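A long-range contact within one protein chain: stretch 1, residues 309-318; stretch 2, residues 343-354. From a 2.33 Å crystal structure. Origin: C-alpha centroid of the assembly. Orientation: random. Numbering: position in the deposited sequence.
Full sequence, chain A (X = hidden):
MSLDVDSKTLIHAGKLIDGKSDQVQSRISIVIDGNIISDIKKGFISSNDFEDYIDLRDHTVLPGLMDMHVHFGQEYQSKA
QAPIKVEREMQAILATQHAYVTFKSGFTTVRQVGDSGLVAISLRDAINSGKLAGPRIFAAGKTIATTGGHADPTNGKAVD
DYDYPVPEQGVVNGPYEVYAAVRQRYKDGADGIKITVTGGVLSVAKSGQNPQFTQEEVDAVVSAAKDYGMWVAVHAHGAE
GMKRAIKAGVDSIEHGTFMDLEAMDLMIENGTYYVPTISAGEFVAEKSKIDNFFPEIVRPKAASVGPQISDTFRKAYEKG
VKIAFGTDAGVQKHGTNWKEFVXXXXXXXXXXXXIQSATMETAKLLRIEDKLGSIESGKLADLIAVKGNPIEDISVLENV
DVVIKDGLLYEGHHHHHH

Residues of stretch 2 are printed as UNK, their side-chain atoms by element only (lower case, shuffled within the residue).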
# COMPACT_ATOMS: atom_id res chain seq x y z
N ILE A 309 -16.30 -34.94 2.17
CA ILE A 309 -15.83 -34.77 3.55
C ILE A 309 -15.83 -36.06 4.37
O ILE A 309 -14.84 -36.37 5.03
CB ILE A 309 -16.65 -33.68 4.27
CG1 ILE A 309 -16.39 -32.33 3.61
CG2 ILE A 309 -16.25 -33.61 5.74
CD1 ILE A 309 -17.09 -31.15 4.26
N SER A 310 -16.92 -36.82 4.33
CA SER A 310 -17.01 -38.07 5.07
C SER A 310 -15.89 -39.03 4.67
O SER A 310 -15.33 -39.73 5.52
CB SER A 310 -18.36 -38.75 4.81
OG SER A 310 -18.52 -39.06 3.44
N ASP A 311 -15.56 -39.05 3.39
CA ASP A 311 -14.51 -39.91 2.89
C ASP A 311 -13.14 -39.40 3.32
O ASP A 311 -12.28 -40.18 3.73
CB ASP A 311 -14.58 -40.00 1.37
CG ASP A 311 -13.70 -41.09 0.82
OD1 ASP A 311 -13.95 -42.27 1.17
OD2 ASP A 311 -12.76 -40.79 0.05
N THR A 312 -12.93 -38.09 3.24
CA THR A 312 -11.67 -37.50 3.66
C THR A 312 -11.45 -37.71 5.16
O THR A 312 -10.34 -37.96 5.61
CB THR A 312 -11.64 -35.99 3.33
OG1 THR A 312 -11.52 -35.82 1.92
CG2 THR A 312 -10.48 -35.31 4.02
N PHE A 313 -12.53 -37.63 5.93
CA PHE A 313 -12.45 -37.81 7.37
C PHE A 313 -11.84 -39.16 7.75
O PHE A 313 -10.94 -39.23 8.58
CB PHE A 313 -13.85 -37.72 8.00
CG PHE A 313 -13.88 -38.06 9.46
CD1 PHE A 313 -13.48 -37.13 10.41
CD2 PHE A 313 -14.29 -39.33 9.89
CE1 PHE A 313 -13.48 -37.45 11.77
CE2 PHE A 313 -14.29 -39.65 11.24
CZ PHE A 313 -13.89 -38.71 12.19
N ARG A 314 -12.35 -40.23 7.14
CA ARG A 314 -11.85 -41.58 7.41
C ARG A 314 -10.36 -41.66 7.12
O ARG A 314 -9.59 -42.16 7.95
CB ARG A 314 -12.61 -42.61 6.56
CG ARG A 314 -12.06 -44.02 6.67
CD ARG A 314 -12.82 -44.97 5.76
NE ARG A 314 -14.17 -45.26 6.24
CZ ARG A 314 -14.45 -45.98 7.33
NH1 ARG A 314 -13.46 -46.48 8.06
NH2 ARG A 314 -15.71 -46.19 7.69
N LYS A 315 -9.97 -41.17 5.95
CA LYS A 315 -8.56 -41.17 5.53
C LYS A 315 -7.68 -40.44 6.54
O LYS A 315 -6.62 -40.94 6.92
CB LYS A 315 -8.42 -40.51 4.17
CG LYS A 315 -9.00 -41.29 3.00
CD LYS A 315 -8.86 -40.51 1.69
CE LYS A 315 -9.07 -41.39 0.46
NZ LYS A 315 -10.41 -42.06 0.44
N ALA A 316 -8.12 -39.26 6.96
CA ALA A 316 -7.35 -38.46 7.90
C ALA A 316 -7.23 -39.15 9.24
O ALA A 316 -6.16 -39.17 9.84
CB ALA A 316 -8.00 -37.10 8.08
N TYR A 317 -8.33 -39.72 9.71
CA TYR A 317 -8.33 -40.42 10.99
C TYR A 317 -7.37 -41.61 11.00
O TYR A 317 -6.53 -41.72 11.89
CB TYR A 317 -9.73 -40.90 11.36
CG TYR A 317 -9.74 -41.75 12.60
CD1 TYR A 317 -9.43 -41.20 13.84
CD2 TYR A 317 -10.01 -43.12 12.53
CE1 TYR A 317 -9.40 -42.00 14.99
CE2 TYR A 317 -9.97 -43.92 13.66
CZ TYR A 317 -9.66 -43.36 14.89
OH TYR A 317 -9.61 -44.15 16.01
N GLU A 318 -7.51 -42.49 10.03
CA GLU A 318 -6.65 -43.67 9.96
C GLU A 318 -5.18 -43.28 9.83
O GLU A 318 -4.31 -43.90 10.43
CB GLU A 318 -7.07 -44.56 8.80
CG GLU A 318 -8.56 -44.89 8.80
CD GLU A 318 -8.97 -45.81 7.66
OE1 GLU A 318 -8.41 -45.68 6.55
OE2 GLU A 318 -9.86 -46.65 7.87
N UNK A 343 -21.85 -39.20 12.74
CA UNK A 343 -21.16 -39.20 11.46
C UNK A 343 -19.71 -39.63 11.62
O UNK A 343 -19.18 -40.36 10.78
c UNK A 343 -24.17 -37.94 8.40
c UNK A 343 -22.54 -37.49 10.14
c UNK A 343 -23.30 -36.38 10.52
o UNK A 343 -26.06 -36.51 8.12
c UNK A 343 -24.48 -36.05 9.86
c UNK A 343 -23.00 -38.26 9.07
c UNK A 343 -24.90 -36.83 8.80
c UNK A 343 -21.22 -37.81 10.81
N UNK A 344 -19.07 -39.19 12.69
CA UNK A 344 -17.69 -39.54 12.94
C UNK A 344 -17.53 -41.02 13.17
O UNK A 344 -16.56 -41.63 12.72
se UNK A 344 -16.53 -36.35 15.44
c UNK A 344 -17.18 -38.76 14.15
c UNK A 344 -17.15 -37.29 13.88
c UNK A 344 -14.61 -36.22 15.07
N UNK A 345 -18.50 -41.61 13.86
CA UNK A 345 -18.48 -43.03 14.14
C UNK A 345 -18.69 -43.85 12.87
O UNK A 345 -17.91 -44.74 12.57
c UNK A 345 -19.31 -42.70 16.51
c UNK A 345 -19.56 -44.93 15.40
c UNK A 345 -19.57 -43.42 15.18
N UNK A 346 -19.75 -43.54 12.12
CA UNK A 346 -20.04 -44.27 10.90
C UNK A 346 -18.90 -44.24 9.90
O UNK A 346 -18.83 -45.07 9.00
c UNK A 346 -21.31 -43.73 10.24
o UNK A 346 -23.92 -42.90 9.42
c UNK A 346 -23.82 -43.63 10.44
c UNK A 346 -22.50 -43.68 11.18
o UNK A 346 -24.77 -44.31 10.89
N UNK A 347 -17.99 -43.27 10.06
CA UNK A 347 -16.87 -43.17 9.14
C UNK A 347 -15.54 -43.66 9.68
O UNK A 347 -14.47 -43.25 9.21
n UNK A 347 -18.88 -40.67 8.08
c UNK A 347 -17.88 -41.41 7.63
o UNK A 347 -17.84 -41.84 6.47
c UNK A 347 -16.77 -41.74 8.62
N UNK A 348 -15.59 -44.55 10.68
CA UNK A 348 -14.37 -45.13 11.22
C UNK A 348 -13.83 -44.75 12.58
O UNK A 348 -12.92 -45.42 13.08
N UNK A 349 -14.35 -43.70 13.21
CA UNK A 349 -13.83 -43.33 14.51
C UNK A 349 -14.65 -43.95 15.63
O UNK A 349 -15.86 -43.79 15.68
c UNK A 349 -13.83 -41.81 14.67
se UNK A 349 -13.17 -39.42 16.31
c UNK A 349 -13.10 -41.37 15.92
c UNK A 349 -11.39 -38.82 15.71
N UNK A 350 -13.98 -44.69 16.54
CA UNK A 350 -14.69 -45.32 17.65
C UNK A 350 -15.35 -44.27 18.54
O UNK A 350 -14.82 -43.17 18.71
c UNK A 350 -12.54 -45.01 16.58
c UNK A 350 -12.34 -45.33 18.03
c UNK A 350 -13.58 -46.09 18.37
N UNK A 351 -16.51 -44.60 19.09
CA UNK A 351 -17.26 -43.68 19.93
C UNK A 351 -16.47 -42.91 21.00
O UNK A 351 -16.64 -41.71 21.14
c UNK A 351 -18.42 -44.42 20.58
N UNK A 352 -15.64 -43.60 21.77
CA UNK A 352 -14.89 -42.95 22.83
C UNK A 352 -13.91 -41.92 22.27
O UNK A 352 -13.73 -40.85 22.85
se UNK A 352 -14.29 -42.31 26.00
c UNK A 352 -13.24 -43.38 24.74
c UNK A 352 -14.46 -43.52 27.56
c UNK A 352 -14.14 -43.99 23.67
N UNK A 353 -13.29 -42.25 21.15
CA UNK A 353 -12.34 -41.33 20.53
C UNK A 353 -13.08 -40.10 20.05
O UNK A 353 -12.54 -38.99 20.08
c UNK A 353 -8.16 -42.85 20.89
n UNK A 353 -7.70 -43.44 22.18
c UNK A 353 -10.12 -42.06 19.51
c UNK A 353 -9.68 -42.77 20.79
c UNK A 353 -11.63 -42.01 19.36
N UNK A 354 -14.32 -40.29 19.62
CA UNK A 354 -15.15 -39.19 19.15
C UNK A 354 -15.46 -38.25 20.31
O UNK A 354 -15.35 -37.03 20.17
c UNK A 354 -16.44 -39.72 18.54

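Position 343 carries one carbon leading to a six-carbon ring that bears one oxygen at its far end, a phenol; its side chain does not touch stretch 1. It is Tyr343. At position 344 an unbranched chain runs two carbons, selenium, one carbon, and its terminal carbon lies 3.7 Å from Phe313 CE1. Selenium in that place defines selenomethionine, Met344, whose backbone O also approaches Phe313 CE2 at 3.4 Å.

Position 345 has one carbon carrying two others and points away from Phe313 and its neighbours: Val345. Position 346 has three carbons, the third bearing two oxygens, hence a carboxylate, Glu346; the nearest approach of its side chain is Glu346 CB to Arg314 NH2, 6.6 Å.

Position 347 has two carbons, the second bonded to one oxygen and one nitrogen. This short amide is Asn347. Its ND2 donates to Tyr343 O at 2.7 Å (N-H...acceptor angle 158°), an assignment that leaves OD1 3.4 Å from Ser310 O. Both are acceptors, so that approach is not a hydrogen bond. Asn347 CB packs 3.7 Å from Phe313 CD2.

Position 348 has no side-chain atoms and phi/psi of 108/-12°, so it is Gly348. An ideal CB would sit 2.7 Å from Arg314 NH1, a clash, and would also jam against the preceding carbonyl O.

Position 349 repeats the two-carbon, selenium, one-carbon chain: Met349. Its CG lies 4.2 Å from the centroid of the Tyr317 ring, 23° off the normal, a CH-pi contact over the face, while CE reaches 3.6 Å from Tyr317 CD1. Three carbons at position 350 close a ring onto the backbone N, giving Pro350, the N-cap residue of the following helix; its CD is 3.1 Å from Tyr317 OH.

Position 351 has a single carbon, out of reach: Ala351. Position 352 has the selenium chain again, Met352, also out of reach. Position 353 has four carbons in a row ending in nitrogen, Lys353, with CG 4.1 Å from Tyr317 OH; NZ bonds elsewhere in the structure. Position 354 has one carbon, Ala354, and makes no contact.

The contact buries 527 Å² without a hydrogen bond across it, so packing carries it. Phe313 and Tyr317, one helical turn apart and both directed toward stretch 2, meet the turn between its helices: Met349 CB lies at the edge of the Phe313 ring, 4.0 Å from CZ, while its CG covers a Tyr317 face. The Arg314 guanidinium lays one face over the backbone, NH2 standing 3.2 Å from Asn347 C, where glycine leaves room.

Stretch 2 (343-354) YMVENGMPAMKA
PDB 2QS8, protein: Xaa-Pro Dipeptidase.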